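Local coordinates for petrobactin biosynthesis protein AsbB (Bacillus anthracis, PDB 3TO3), which catalyses the ATP-dependent condensation of spermidine with citryl-spermidine intermediates, with or without a dihydroxybenzoyl group, in biosynthesis of the siderophore petrobactin, at the interface of chains A and B. Numbering follows the deposited sequence. Chains: chain A/B, Petrobactin biosynthesis protein AsbB.

The interface of chains A and B. Residues chain A 12, 15-17, 20, 130; chain B 256, 260-261, 263-264.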
ATOM      1  N   LEU A  12     -12.081 -13.332  13.426  1.00 47.66           N
ATOM      2  CA  LEU A  12     -13.295 -12.742  13.973  1.00 52.62           C
ATOM      3  C   LEU A  12     -13.420 -12.963  15.464  1.00 56.57           C
ATOM      4  O   LEU A  12     -13.839 -12.071  16.196  1.00 58.61           O
ATOM      5  CB  LEU A  12     -14.545 -13.301  13.288  1.00 58.54           C
ATOM      6  CG  LEU A  12     -14.770 -12.851  11.856  1.00 56.12           C
ATOM      7  CD1 LEU A  12     -16.125 -13.362  11.402  1.00 55.35           C
ATOM      8  CD2 LEU A  12     -14.695 -11.327  11.786  1.00 59.06           C
ATOM      9  N   ILE A  15     -11.060 -10.583  17.473  1.00 51.82           N
ATOM     10  CA  ILE A  15     -11.608  -9.240  17.608  1.00 53.96           C
ATOM     11  C   ILE A  15     -12.763  -9.140  18.604  1.00 53.48           C
ATOM     12  O   ILE A  15     -12.846  -8.169  19.349  1.00 63.55           O
ATOM     13  CB  ILE A  15     -12.128  -8.720  16.299  1.00 59.14           C
ATOM     14  CG1 ILE A  15     -10.992  -8.428  15.346  1.00 54.04           C
ATOM     15  CG2 ILE A  15     -12.948  -7.461  16.521  1.00 61.33           C
ATOM     16  CD1 ILE A  15     -11.544  -8.101  14.015  1.00 54.23           C
ATOM     17  N   GLU A  16     -13.645 -10.134  18.631  1.00 51.69           N
ATOM     18  CA  GLU A  16     -14.820 -10.093  19.530  1.00 56.22           C
ATOM     19  C   GLU A  16     -14.464 -10.413  20.985  1.00 59.34           C
ATOM     20  O   GLU A  16     -15.295 -10.328  21.867  1.00 69.30           O
ATOM     21  CB  GLU A  16     -15.924 -11.025  19.041  1.00 63.80           C
ATOM     22  CG  GLU A  16     -16.485 -10.696  17.653  1.00 75.23           C
ATOM     23  CD  GLU A  16     -16.909 -11.952  16.869  1.00 94.17           C
ATOM     24  OE1 GLU A  16     -16.912 -13.063  17.452  1.00101.88           O
ATOM     25  OE2 GLU A  16     -17.230 -11.835  15.661  1.00 96.30           O
ATOM     26  N   SER A  17     -13.214 -10.787  21.223  1.00 58.25           N
ATOM     27  CA  SER A  17     -12.776 -11.279  22.520  1.00 52.40           C
ATOM     28  C   SER A  17     -12.309 -10.147  23.438  1.00 66.35           C
ATOM     29  O   SER A  17     -12.283  -8.968  23.050  1.00 67.80           O
ATOM     30  CB  SER A  17     -11.591 -12.230  22.313  1.00 44.95           C
ATOM     31  OG  SER A  17     -10.417 -11.509  21.916  1.00 47.76           O
ATOM     32  N   TYR A  20      -8.946  -8.130  22.379  1.00 52.59           N
ATOM     33  CA  TYR A  20      -9.054  -6.878  21.662  1.00 52.00           C
ATOM     34  C   TYR A  20      -9.115  -5.674  22.629  1.00 52.10           C
ATOM     35  O   TYR A  20      -8.381  -4.698  22.439  1.00 44.08           O
ATOM     36  CB  TYR A  20     -10.223  -6.879  20.667  1.00 47.71           C
ATOM     37  CG  TYR A  20     -10.413  -5.532  20.001  1.00 46.02           C
ATOM     38  CD1 TYR A  20      -9.662  -5.154  18.883  1.00 41.75           C
ATOM     39  CD2 TYR A  20     -11.303  -4.624  20.525  1.00 46.85           C
ATOM     40  CE1 TYR A  20      -9.833  -3.900  18.301  1.00 43.84           C
ATOM     41  CE2 TYR A  20     -11.479  -3.385  19.962  1.00 49.68           C
ATOM     42  CZ  TYR A  20     -10.753  -3.025  18.855  1.00 49.19           C
ATOM     43  OH  TYR A  20     -10.978  -1.770  18.341  1.00 58.28           O
ATOM     44  N   PHE A 130      -4.810  -4.352  15.763  1.00 41.52           N
ATOM     45  CA  PHE A 130      -5.331  -5.464  14.989  1.00 35.88           C
ATOM     46  C   PHE A 130      -4.400  -6.667  15.070  1.00 47.24           C
ATOM     47  O   PHE A 130      -4.822  -7.758  15.465  1.00 46.68           O
ATOM     48  CB  PHE A 130      -5.504  -5.035  13.536  1.00 39.72           C
ATOM     49  CG  PHE A 130      -6.053  -6.112  12.636  1.00 36.46           C
ATOM     50  CD1 PHE A 130      -7.360  -6.564  12.774  1.00 36.05           C
ATOM     51  CD2 PHE A 130      -5.279  -6.647  11.636  1.00 38.28           C
ATOM     52  CE1 PHE A 130      -7.876  -7.542  11.948  1.00 38.95           C
ATOM     53  CE2 PHE A 130      -5.802  -7.641  10.786  1.00 42.92           C
ATOM     54  CZ  PHE A 130      -7.085  -8.088  10.950  1.00 40.50           C
TER
ATOM     55  N   ILE B 256     -12.165  -6.203   7.447  1.00 35.98           N
ATOM     56  CA  ILE B 256     -11.790  -6.878   8.681  1.00 38.97           C
ATOM     57  C   ILE B 256     -10.678  -6.137   9.387  1.00 49.71           C
ATOM     58  O   ILE B 256     -10.688  -6.009  10.611  1.00 53.99           O
ATOM     59  CB  ILE B 256     -11.312  -8.319   8.439  1.00 48.57           C
ATOM     60  CG1 ILE B 256     -12.466  -9.199   8.011  1.00 60.52           C
ATOM     61  CG2 ILE B 256     -10.802  -8.925   9.714  1.00 52.89           C
ATOM     62  CD1 ILE B 256     -12.181 -10.665   8.178  1.00 68.89           C
ATOM     63  N   ALA B 260     -12.067  -3.207  12.698  1.00 36.71           N
ATOM     64  CA  ALA B 260     -12.040  -4.023  13.898  1.00 41.94           C
ATOM     65  C   ALA B 260     -12.903  -3.425  15.007  1.00 44.14           C
ATOM     66  O   ALA B 260     -13.593  -4.145  15.715  1.00 55.21           O
ATOM     67  CB  ALA B 260     -10.600  -4.207  14.402  1.00 40.22           C
ATOM     68  N   GLU B 261     -12.883  -2.120  15.182  1.00 43.33           N
ATOM     69  CA  GLU B 261     -13.634  -1.574  16.314  1.00 49.26           C
ATOM     70  C   GLU B 261     -15.171  -1.707  16.103  1.00 47.71           C
ATOM     71  O   GLU B 261     -15.913  -1.935  17.036  1.00 46.77           O
ATOM     72  CB  GLU B 261     -13.163  -0.153  16.645  1.00 53.94           C
ATOM     73  CG  GLU B 261     -14.232   0.918  16.567  1.00 82.18           C
ATOM     74  CD  GLU B 261     -13.668   2.323  16.311  1.00 93.40           C
ATOM     75  OE1 GLU B 261     -12.476   2.442  15.916  1.00 94.54           O
ATOM     76  OE2 GLU B 261     -14.434   3.302  16.504  1.00 91.96           O
ATOM     77  N   ILE B 263     -16.473  -4.228  14.336  1.00 48.45           N
ATOM     78  CA  ILE B 263     -16.741  -5.639  14.567  1.00 41.30           C
ATOM     79  C   ILE B 263     -16.842  -5.926  16.064  1.00 42.22           C
ATOM     80  O   ILE B 263     -17.715  -6.643  16.507  1.00 46.23           O
ATOM     81  CB  ILE B 263     -15.690  -6.511  13.875  1.00 40.77           C
ATOM     82  CG1 ILE B 263     -15.893  -6.435  12.360  1.00 33.66           C
ATOM     83  CG2 ILE B 263     -15.766  -7.957  14.357  1.00 40.48           C
ATOM     84  CD1 ILE B 263     -14.692  -6.906  11.521  1.00 39.85           C
ATOM     85  N   GLN B 264     -15.948  -5.335  16.844  1.00 41.97           N
ATOM     86  CA  GLN B 264     -15.945  -5.496  18.293  1.00 41.50           C
ATOM     87  C   GLN B 264     -17.274  -5.080  18.964  1.00 47.54           C
ATOM     88  O   GLN B 264     -17.772  -5.753  19.862  1.00 50.14           O
ATOM     89  CB  GLN B 264     -14.771  -4.699  18.898  1.00 39.22           C
ATOM     90  CG  GLN B 264     -14.978  -4.222  20.354  1.00 49.09           C
ATOM     91  CD  GLN B 264     -14.933  -5.362  21.292  1.00 60.17           C
ATOM     92  OE1 GLN B 264     -14.387  -6.412  20.943  1.00 66.69           O
ATOM     93  NE2 GLN B 264     -15.508  -5.196  22.493  1.00 58.68           N
TER
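This is a mainly apolar helix-to-helix patch of the AsbB homodimer interface that helps hold the two subunits together: the N-terminal helices of chain A pack on a short helical turn of chain B, flanked by helix 115-138 of A and helix 248-258 of B. Two-fold symmetry repeats it with the chains exchanged. A:Ile15 fills the middle. Its CG2, anti to the backbone N, points at the turn and meets B:Ile263 CG2 at 3.6 Å, the two side chains crossing at about a right angle. The other branch of A:Ile15, with CG1 anti to the carbonyl carbon, carries CD1 to 4.0 Å from B:Ala260 CB. Beta-branched isoleucines suit this place because two arms from one residue reach two partners, while the small methyl of B:Ala260 allows close approach of the helices.

A:Tyr20 supplies a broad flat surface. With CG anti to the backbone N (chi1 175°), its ring extends along B:Gln264, whose aliphatic CG lies 3.6 Å from A:Tyr20 CE2. The amide and ring planes are only 16° apart, so the amide runs almost flat along the CD2 side. At the far tip, the phenol OH of A:Tyr20 presses on B:Glu261 CB at 3.2 Å; the backbone end of B:Glu261 makes this contact, and its extended chain carries the carboxylate away from the ring.

B:Gln264 is long enough to offer methylenes to the ring and an amide to the helix end, its bend at chi2 (71°) bringing the amide back. As modelled, OE1 lies 2.8 Å from the main-chain O of A:Ile15, an unfavourable meeting of two acceptors; the amide is probably turned over, since NE2 there could donate a hydrogen bond to this helix-end carbonyl. On the flank, A:Phe130, a flat apolar group suited to lie beside an isoleucine, brings CE1 to 3.5 Å from the main-chain O of B:Ile256, with the CG2 methyl next to it.

In the fold, A:Ile15 and A:Tyr20 straddle the break between helices 6-16 and 18-37, with A:Phe130 beside A:Ile15, and face B helix 260-264 and the end of B helix 248-258.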